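Local coordinates for protein 5'-deoxynucleotidase (Archaeoglobus fulgidus, PDB 1YNB) that probably hydrolyses 2'-deoxyribonucleoside 5'-phosphates to the deoxyribonucleoside and phosphate, as a metal-dependent phosphohydrolase of the HD-domain family, at residues Arg25-Glu37 with Gln131-Phe145. Sequence-based numbering, arbitrary orientation.
Sequences RSGWLKLGIRLPE and QGVEYSQQVSYAIRF
An aromatic cluster of W28, Y135 and F145 fastens the loop between helices 8-18 and 39-56 to the C-terminal part of helix 117-135 and the 3-10 segment 140-145 beyond it. The edge of Y135 points at one face of the indole in a T-shaped pair, with centroids 4.8 Å apart and planes at 81°; Y135 CD2 stands over the centre of that face. F145 meets W28 obliquely, W28 CZ3 lying over its face 3.4 Å from F145 CD2. At the indole's pyrrole edge, W28 NE1 donates to E37 OE1 (2.7 Å), nearly in the ring plane and onto the anti lone pair. R25 NE reaches E37 OE1 at 2.9 Å, a salt bridge that comes in from above the carboxylate plane. K21 of the third subunit forms a salt bridge with E37 OE2, so both oxygens are held, and a hydrogen bond with Q131 OE1. An alanine in place of W28 would probably open a gap between Y135 and F145 and leave E37 OE1 with R25 as its remaining donor here. I33 CD1 makes a CH-pi contact over a face of Y135, whose CG lies anti to the carbonyl carbon (chi1 -77°), carrying the ring across to the loop. There Y135 OH accepts E37 N (2.8 Å), and a water joins this hydroxyl to L35 O. L31 CD2 packs on A142 CA (3.6 Å) and meets the F145 ring at its edge. E37 also touches H42 of a probable H...HD...D site, without bound metal here; the cluster thus joins the loop before H42's helix 39-56 to helix 117-135, as in the all-helical fold of HD-domain phosphohydrolases.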
ATOM      1  N   ARG A  25      -4.575   9.640  11.481  1.00 16.27           N
ATOM      2  CA  ARG A  25      -3.570  10.526  12.060  1.00 15.30           C
ATOM      3  C   ARG A  25      -4.351  11.862  11.897  1.00 18.07           C
ATOM      4  O   ARG A  25      -4.431  12.423  10.813  1.00 18.71           O
ATOM      5  CB  ARG A  25      -2.309  10.461  11.221  1.00 13.25           C
ATOM      6  CG  ARG A  25      -1.510   9.153  11.633  1.00 11.78           C
ATOM      7  CD  ARG A  25      -0.586   9.519  12.847  1.00 11.80           C
ATOM      8  NE  ARG A  25       0.541  10.300  12.370  1.00 13.51           N
ATOM      9  CZ  ARG A  25       1.460  10.826  13.193  1.00 16.58           C
ATOM     10  NH1 ARG A  25       1.324  10.626  14.501  1.00 18.12           N
ATOM     11  NH2 ARG A  25       2.473  11.533  12.730  1.00 15.00           N
ATOM     12  N   SER A  26      -4.906  12.333  13.017  1.00 18.18           N
ATOM     13  CA  SER A  26      -5.828  13.480  13.028  1.00 19.41           C
ATOM     14  C   SER A  26      -5.406  14.860  12.631  1.00 18.62           C
ATOM     15  O   SER A  26      -6.280  15.645  12.185  1.00 19.42           O
ATOM     16  CB  SER A  26      -6.505  13.579  14.408  1.00 18.90           C
ATOM     17  OG  SER A  26      -5.519  13.876  15.395  1.00 25.19           O
ATOM     18  N   GLY A  27      -4.133  15.179  12.827  1.00 18.20           N
ATOM     19  CA  GLY A  27      -3.589  16.491  12.502  1.00 19.04           C
ATOM     20  C   GLY A  27      -3.782  16.862  11.053  1.00 20.74           C
ATOM     21  O   GLY A  27      -3.920  18.053  10.707  1.00 20.51           O
ATOM     22  N   TRP A  28      -3.798  15.851  10.179  1.00 17.93           N
ATOM     23  CA  TRP A  28      -3.994  16.117   8.761  1.00 17.09           C
ATOM     24  C   TRP A  28      -5.403  16.498   8.323  1.00 16.53           C
ATOM     25  O   TRP A  28      -5.557  17.139   7.285  1.00 18.30           O
ATOM     26  CB  TRP A  28      -3.641  14.916   7.921  1.00 13.86           C
ATOM     27  CG  TRP A  28      -2.262  14.333   8.218  1.00 14.77           C
ATOM     28  CD1 TRP A  28      -2.012  13.090   8.721  1.00 13.61           C
ATOM     29  CD2 TRP A  28      -0.994  14.969   8.026  1.00 15.41           C
ATOM     30  NE1 TRP A  28      -0.642  12.902   8.860  1.00 14.37           N
ATOM     31  CE2 TRP A  28       0.005  14.046   8.439  1.00 14.39           C
ATOM     32  CE3 TRP A  28      -0.591  16.233   7.554  1.00 13.88           C
ATOM     33  CZ2 TRP A  28       1.358  14.352   8.390  1.00 15.16           C
ATOM     34  CZ3 TRP A  28       0.762  16.544   7.511  1.00 14.11           C
ATOM     35  CH2 TRP A  28       1.729  15.599   7.927  1.00 15.31           C
ATOM     36  N   LEU A  29      -6.407  16.059   9.064  1.00 18.43           N
ATOM     37  CA  LEU A  29      -7.785  16.304   8.692  1.00 17.39           C
ATOM     38  C   LEU A  29      -8.131  17.777   8.534  1.00 19.25           C
ATOM     39  O   LEU A  29      -8.881  18.118   7.627  1.00 16.44           O
ATOM     40  CB  LEU A  29      -8.732  15.687   9.712  1.00 19.63           C
ATOM     41  CG  LEU A  29      -8.572  14.158   9.859  1.00 19.53           C
ATOM     42  CD1 LEU A  29      -9.282  13.716  11.129  1.00 19.97           C
ATOM     43  CD2 LEU A  29      -9.112  13.461   8.630  1.00 22.51           C
ATOM     44  N   LYS A  30      -7.607  18.628   9.419  1.00 19.74           N
ATOM     45  CA  LYS A  30      -7.925  20.051   9.315  1.00 21.63           C
ATOM     46  C   LYS A  30      -7.297  20.700   8.093  1.00 22.87           C
ATOM     47  O   LYS A  30      -7.722  21.808   7.682  1.00 23.95           O
ATOM     48  CB  LYS A  30      -7.537  20.795  10.597  1.00 25.34           C
ATOM     49  CG  LYS A  30      -6.078  20.859  10.869  1.00 28.01           C
ATOM     50  CD  LYS A  30      -5.856  21.489  12.249  1.00 31.85           C
ATOM     51  CE  LYS A  30      -4.378  21.519  12.617  1.00 34.77           C
ATOM     52  NZ  LYS A  30      -3.742  20.137  12.608  1.00 35.26           N
ATOM     53  N   LEU A  31      -6.307  20.042   7.487  1.00 19.76           N
ATOM     54  CA  LEU A  31      -5.696  20.570   6.276  1.00 21.24           C
ATOM     55  C   LEU A  31      -6.517  20.183   5.057  1.00 20.94           C
ATOM     56  O   LEU A  31      -6.143  20.531   3.934  1.00 21.65           O
ATOM     57  CB  LEU A  31      -4.286  20.038   6.081  1.00 22.97           C
ATOM     58  CG  LEU A  31      -3.145  20.760   6.778  1.00 25.14           C
ATOM     59  CD1 LEU A  31      -3.410  20.764   8.255  1.00 28.58           C
ATOM     60  CD2 LEU A  31      -1.804  20.072   6.452  1.00 27.55           C
ATOM     61  N   GLY A  32      -7.582  19.428   5.281  1.00 20.23           N
ATOM     62  CA  GLY A  32      -8.473  19.003   4.199  1.00 20.99           C
ATOM     63  C   GLY A  32      -8.088  17.719   3.493  1.00 22.93           C
ATOM     64  O   GLY A  32      -8.704  17.340   2.502  1.00 23.98           O
ATOM     65  N   ILE A  33      -7.075  17.031   4.016  1.00 21.20           N
ATOM     66  CA  ILE A  33      -6.643  15.748   3.452  1.00 20.34           C
ATOM     67  C   ILE A  33      -7.687  14.741   3.858  1.00 19.86           C
ATOM     68  O   ILE A  33      -7.849  14.422   5.020  1.00 18.19           O
ATOM     69  CB  ILE A  33      -5.243  15.351   3.985  1.00 22.50           C
ATOM     70  CG1 ILE A  33      -4.221  16.369   3.486  1.00 23.12           C
ATOM     71  CG2 ILE A  33      -4.877  13.947   3.500  1.00 22.32           C
ATOM     72  CD1 ILE A  33      -2.941  16.445   4.311  1.00 24.26           C
ATOM     73  N   ARG A  34      -8.438  14.237   2.884  1.00 19.24           N
ATOM     74  CA  ARG A  34      -9.553  13.353   3.188  1.00 22.66           C
ATOM     75  C   ARG A  34      -9.364  11.946   3.688  1.00 22.55           C
ATOM     76  O   ARG A  34     -10.161  11.456   4.488  1.00 25.92           O
ATOM     77  CB  ARG A  34     -10.503  13.309   1.985  1.00 24.49           C
ATOM     78  CG  ARG A  34     -11.219  14.619   1.814  1.00 28.08           C
ATOM     79  CD  ARG A  34     -12.238  14.790   2.955  1.00 29.77           C
ATOM     80  NE  ARG A  34     -13.601  14.462   2.510  1.00 29.71           N
ATOM     81  CZ  ARG A  34     -14.631  14.224   3.320  1.00 30.50           C
ATOM     82  NH1 ARG A  34     -14.476  14.232   4.641  1.00 30.42           N
ATOM     83  NH2 ARG A  34     -15.849  14.061   2.815  1.00 29.74           N
ATOM     84  N   LEU A  35      -8.376  11.256   3.184  1.00 22.46           N
ATOM     85  CA  LEU A  35      -8.172   9.874   3.663  1.00 23.89           C
ATOM     86  C   LEU A  35      -6.726   9.915   4.026  1.00 20.76           C
ATOM     87  O   LEU A  35      -5.868   9.493   3.245  1.00 22.33           O
ATOM     88  CB  LEU A  35      -8.357   8.886   2.521  1.00 26.22           C
ATOM     89  CG  LEU A  35      -9.809   8.824   2.065  1.00 29.77           C
ATOM     90  CD1 LEU A  35      -9.907   8.074   0.722  1.00 32.60           C
ATOM     91  CD2 LEU A  35     -10.608   8.120   3.131  1.00 31.02           C
ATOM     92  N   PRO A  36      -6.420  10.475   5.192  1.00 18.63           N
ATOM     93  CA  PRO A  36      -5.018  10.550   5.571  1.00 15.54           C
ATOM     94  C   PRO A  36      -4.475   9.201   6.056  1.00 12.22           C
ATOM     95  O   PRO A  36      -5.224   8.283   6.296  1.00 12.95           O
ATOM     96  CB  PRO A  36      -5.035  11.563   6.702  1.00 15.30           C
ATOM     97  CG  PRO A  36      -6.293  11.236   7.375  1.00 16.29           C
ATOM     98  CD  PRO A  36      -7.289  11.039   6.243  1.00 17.79           C
ATOM     99  N   GLU A  37      -3.161   9.142   6.256  1.00 15.10           N
ATOM    100  CA  GLU A  37      -2.541   7.919   6.795  1.00 12.94           C
ATOM    101  C   GLU A  37      -3.231   7.562   8.128  1.00 14.69           C
ATOM    102  O   GLU A  37      -3.778   8.434   8.835  1.00 14.84           O
ATOM    103  CB  GLU A  37      -1.051   8.190   7.053  1.00 14.02           C
ATOM    104  CG  GLU A  37      -0.775   9.545   7.718  1.00 13.00           C
ATOM    105  CD  GLU A  37       0.365   9.494   8.750  1.00 16.02           C
ATOM    106  OE1 GLU A  37       0.535  10.497   9.476  1.00 15.92           O
ATOM    107  OE2 GLU A  37       1.089   8.457   8.793  1.00 15.12           O
ATOM    108  N   GLN A 131       6.192  12.592   5.964  1.00 13.87           N
ATOM    109  CA  GLN A 131       4.784  12.584   5.545  1.00 15.92           C
ATOM    110  C   GLN A 131       4.341  14.029   5.235  1.00 16.93           C
ATOM    111  O   GLN A 131       3.501  14.260   4.347  1.00 14.53           O
ATOM    112  CB  GLN A 131       3.891  11.962   6.612  1.00 15.45           C
ATOM    113  CG  GLN A 131       2.421  11.777   6.137  1.00 16.23           C
ATOM    114  CD  GLN A 131       2.273  10.916   4.875  1.00 19.61           C
ATOM    115  OE1 GLN A 131       2.376   9.682   4.939  1.00 18.97           O
ATOM    116  NE2 GLN A 131       2.008  11.562   3.726  1.00 16.51           N
ATOM    117  N   GLY A 132       4.948  14.976   5.930  1.00 14.76           N
ATOM    118  CA  GLY A 132       4.659  16.396   5.687  1.00 17.49           C
ATOM    119  C   GLY A 132       5.151  16.812   4.295  1.00 19.51           C
ATOM    120  O   GLY A 132       4.445  17.521   3.543  1.00 18.29           O
ATOM    121  N   VAL A 133       6.370  16.396   3.944  1.00 17.77           N
ATOM    122  CA  VAL A 133       6.943  16.685   2.633  1.00 18.18           C
ATOM    123  C   VAL A 133       6.100  15.996   1.565  1.00 17.81           C
ATOM    124  O   VAL A 133       5.841  16.605   0.513  1.00 16.98           O
ATOM    125  CB  VAL A 133       8.398  16.199   2.535  1.00 18.90           C
ATOM    126  CG1 VAL A 133       8.905  16.206   1.090  1.00 18.51           C
ATOM    127  CG2 VAL A 133       9.291  17.145   3.358  1.00 21.52           C
ATOM    128  N   GLU A 134       5.679  14.759   1.817  1.00 16.39           N
ATOM    129  CA  GLU A 134       4.872  14.013   0.818  1.00 15.94           C
ATOM    130  C   GLU A 134       3.507  14.677   0.630  1.00 17.75           C
ATOM    131  O   GLU A 134       3.035  14.830  -0.506  1.00 20.07           O
ATOM    132  CB  GLU A 134       4.690  12.553   1.272  1.00 15.70           C
ATOM    133  CG  GLU A 134       6.025  11.830   1.165  1.00 16.33           C
ATOM    134  CD  GLU A 134       6.204  10.655   2.145  1.00 17.15           C
ATOM    135  OE1 GLU A 134       7.312  10.064   2.108  1.00 19.25           O
ATOM    136  OE2 GLU A 134       5.268  10.327   2.911  1.00 15.79           O
ATOM    137  N   TYR A 135       2.869  15.077   1.718  1.00 15.65           N
ATOM    138  CA  TYR A 135       1.552  15.712   1.596  1.00 16.12           C
ATOM    139  C   TYR A 135       1.603  17.143   1.060  1.00 16.10           C
ATOM    140  O   TYR A 135       0.583  17.646   0.554  1.00 19.49           O
ATOM    141  CB  TYR A 135       0.816  15.710   2.941  1.00 14.94           C
ATOM    142  CG  TYR A 135       0.188  14.385   3.353  1.00 16.19           C
ATOM    143  CD1 TYR A 135      -0.261  13.458   2.392  1.00 13.75           C
ATOM    144  CD2 TYR A 135      -0.063  14.102   4.687  1.00 14.46           C
ATOM    145  CE1 TYR A 135      -0.952  12.300   2.765  1.00 16.34           C
ATOM    146  CE2 TYR A 135      -0.752  12.945   5.082  1.00 14.27           C
ATOM    147  CZ  TYR A 135      -1.198  12.049   4.123  1.00 14.41           C
ATOM    148  OH  TYR A 135      -1.870  10.917   4.465  1.00 16.57           O
ATOM    149  N   SER A 136       2.761  17.787   1.162  1.00 15.67           N
ATOM    150  CA  SER A 136       2.914  19.173   0.697  1.00 18.68           C
ATOM    151  C   SER A 136       2.652  19.296  -0.795  1.00 22.02           C
ATOM    152  O   SER A 136       2.286  20.373  -1.272  1.00 22.52           O
ATOM    153  CB  SER A 136       4.309  19.731   1.038  1.00 18.91           C
ATOM    154  OG  SER A 136       5.314  19.205   0.180  1.00 22.00           O
ATOM    155  N   GLN A 137       2.774  18.178  -1.509  1.00 21.91           N
ATOM    156  CA  GLN A 137       2.520  18.157  -2.957  1.00 25.22           C
ATOM    157  C   GLN A 137       1.015  18.293  -3.256  1.00 25.53           C
ATOM    158  O   GLN A 137       0.643  18.624  -4.401  1.00 27.66           O
ATOM    159  CB  GLN A 137       3.066  16.858  -3.561  1.00 26.49           C
ATOM    160  CG  GLN A 137       4.431  16.422  -2.965  1.00 33.33           C
ATOM    161  CD  GLN A 137       5.542  17.454  -3.160  1.00 36.73           C
ATOM    162  OE1 GLN A 137       6.196  17.868  -2.194  1.00 40.11           O
ATOM    163  NE2 GLN A 137       5.774  17.859  -4.409  1.00 36.61           N
ATOM    164  N   GLN A 138       0.165  18.049  -2.249  1.00 24.05           N
ATOM    165  CA  GLN A 138      -1.310  18.151  -2.341  1.00 26.08           C
ATOM    166  C   GLN A 138      -1.790  19.424  -1.691  1.00 26.70           C
ATOM    167  O   GLN A 138      -2.654  20.137  -2.227  1.00 27.07           O
ATOM    168  CB  GLN A 138      -2.013  17.053  -1.565  1.00 27.61           C
ATOM    169  CG  GLN A 138      -2.123  15.706  -2.192  1.00 32.24           C
ATOM    170  CD  GLN A 138      -2.538  14.649  -1.135  1.00 34.18           C
ATOM    171  OE1 GLN A 138      -3.602  14.753  -0.474  1.00 34.04           O
ATOM    172  NE2 GLN A 138      -1.690  13.648  -0.962  1.00 34.87           N
ATOM    173  N   VAL A 139      -1.267  19.680  -0.493  1.00 23.97           N
ATOM    174  CA  VAL A 139      -1.628  20.860   0.272  1.00 22.90           C
ATOM    175  C   VAL A 139      -0.336  21.476   0.774  1.00 22.90           C
ATOM    176  O   VAL A 139       0.378  20.897   1.618  1.00 19.92           O
ATOM    177  CB  VAL A 139      -2.534  20.471   1.443  1.00 25.71           C
ATOM    178  CG1 VAL A 139      -2.849  21.700   2.263  1.00 27.69           C
ATOM    179  CG2 VAL A 139      -3.840  19.841   0.900  1.00 27.82           C
ATOM    180  N   SER A 140      -0.014  22.648   0.234  1.00 21.86           N
ATOM    181  CA  SER A 140       1.232  23.304   0.562  1.00 23.19           C
ATOM    182  C   SER A 140       1.563  23.402   2.022  1.00 21.47           C
ATOM    183  O   SER A 140       2.707  23.185   2.396  1.00 20.43           O
ATOM    184  CB  SER A 140       1.261  24.717  -0.031  1.00 25.91           C
ATOM    185  OG  SER A 140       1.321  24.595  -1.446  1.00 33.31           O
ATOM    186  N   TYR A 141       0.557  23.738   2.827  1.00 21.65           N
ATOM    187  CA  TYR A 141       0.749  23.953   4.254  1.00 23.87           C
ATOM    188  C   TYR A 141       1.257  22.700   4.987  1.00 24.33           C
ATOM    189  O   TYR A 141       1.840  22.810   6.058  1.00 24.23           O
ATOM    190  CB  TYR A 141      -0.552  24.417   4.890  1.00 29.23           C
ATOM    191  CG  TYR A 141      -0.367  24.940   6.300  1.00 33.94           C
ATOM    192  CD1 TYR A 141       0.094  26.239   6.522  1.00 37.41           C
ATOM    193  CD2 TYR A 141      -0.670  24.145   7.408  1.00 35.39           C
ATOM    194  CE1 TYR A 141       0.244  26.741   7.821  1.00 38.23           C
ATOM    195  CE2 TYR A 141      -0.526  24.630   8.702  1.00 37.52           C
ATOM    196  CZ  TYR A 141      -0.070  25.933   8.896  1.00 38.20           C
ATOM    197  OH  TYR A 141       0.064  26.437  10.167  1.00 42.98           O
ATOM    198  N   ALA A 142       1.033  21.530   4.403  1.00 22.61           N
ATOM    199  CA  ALA A 142       1.510  20.283   5.048  1.00 23.14           C
ATOM    200  C   ALA A 142       2.994  20.377   5.390  1.00 20.95           C
ATOM    201  O   ALA A 142       3.448  19.720   6.319  1.00 23.72           O
ATOM    202  CB  ALA A 142       1.278  19.097   4.133  1.00 21.15           C
ATOM    203  N   ILE A 143       3.755  21.170   4.643  1.00 22.54           N
ATOM    204  CA  ILE A 143       5.192  21.293   4.873  1.00 23.41           C
ATOM    205  C   ILE A 143       5.530  21.822   6.263  1.00 24.36           C
ATOM    206  O   ILE A 143       6.654  21.629   6.724  1.00 24.01           O
ATOM    207  CB  ILE A 143       5.904  22.187   3.783  1.00 23.70           C
ATOM    208  CG1 ILE A 143       7.417  21.928   3.795  1.00 24.23           C
ATOM    209  CG2 ILE A 143       5.645  23.690   4.020  1.00 25.58           C
ATOM    210  CD1 ILE A 143       7.783  20.549   3.248  1.00 22.96           C
ATOM    211  N   ARG A 144       4.576  22.466   6.932  1.00 25.26           N
ATOM    212  CA  ARG A 144       4.862  23.002   8.253  1.00 27.35           C
ATOM    213  C   ARG A 144       5.123  21.881   9.250  1.00 26.50           C
ATOM    214  O   ARG A 144       5.837  22.092  10.242  1.00 24.66           O
ATOM    215  CB  ARG A 144       3.701  23.852   8.785  1.00 31.11           C
ATOM    216  CG  ARG A 144       3.445  25.158   8.045  1.00 36.08           C
ATOM    217  CD  ARG A 144       4.713  25.985   7.896  1.00 42.89           C
ATOM    218  NE  ARG A 144       4.437  27.371   7.516  1.00 47.86           N
ATOM    219  CZ  ARG A 144       3.714  27.749   6.463  1.00 50.06           C
ATOM    220  NH1 ARG A 144       3.174  26.844   5.647  1.00 51.01           N
ATOM    221  NH2 ARG A 144       3.516  29.049   6.235  1.00 52.15           N
ATOM    222  N   PHE A 145       4.512  20.719   9.030  1.00 25.68           N
ATOM    223  CA  PHE A 145       4.731  19.589   9.942  1.00 26.34           C
ATOM    224  C   PHE A 145       6.162  19.050   9.808  1.00 25.15           C
ATOM    225  O   PHE A 145       6.594  18.226  10.617  1.00 28.33           O
ATOM    226  CB  PHE A 145       3.721  18.448   9.669  1.00 28.37           C
ATOM    227  CG  PHE A 145       2.293  18.748  10.094  1.00 31.70           C
ATOM    228  CD1 PHE A 145       1.801  18.300  11.330  1.00 34.40           C
ATOM    229  CD2 PHE A 145       1.419  19.412   9.232  1.00 33.33           C
ATOM    230  CE1 PHE A 145       0.459  18.496  11.696  1.00 35.59           C
ATOM    231  CE2 PHE A 145       0.076  19.616   9.587  1.00 34.97           C
ATOM    232  CZ  PHE A 145      -0.406  19.155  10.818  1.00 35.17           C
TER
HETATM  233  O   HOH W   1      -3.078   9.682   2.393  1.00 32.95           O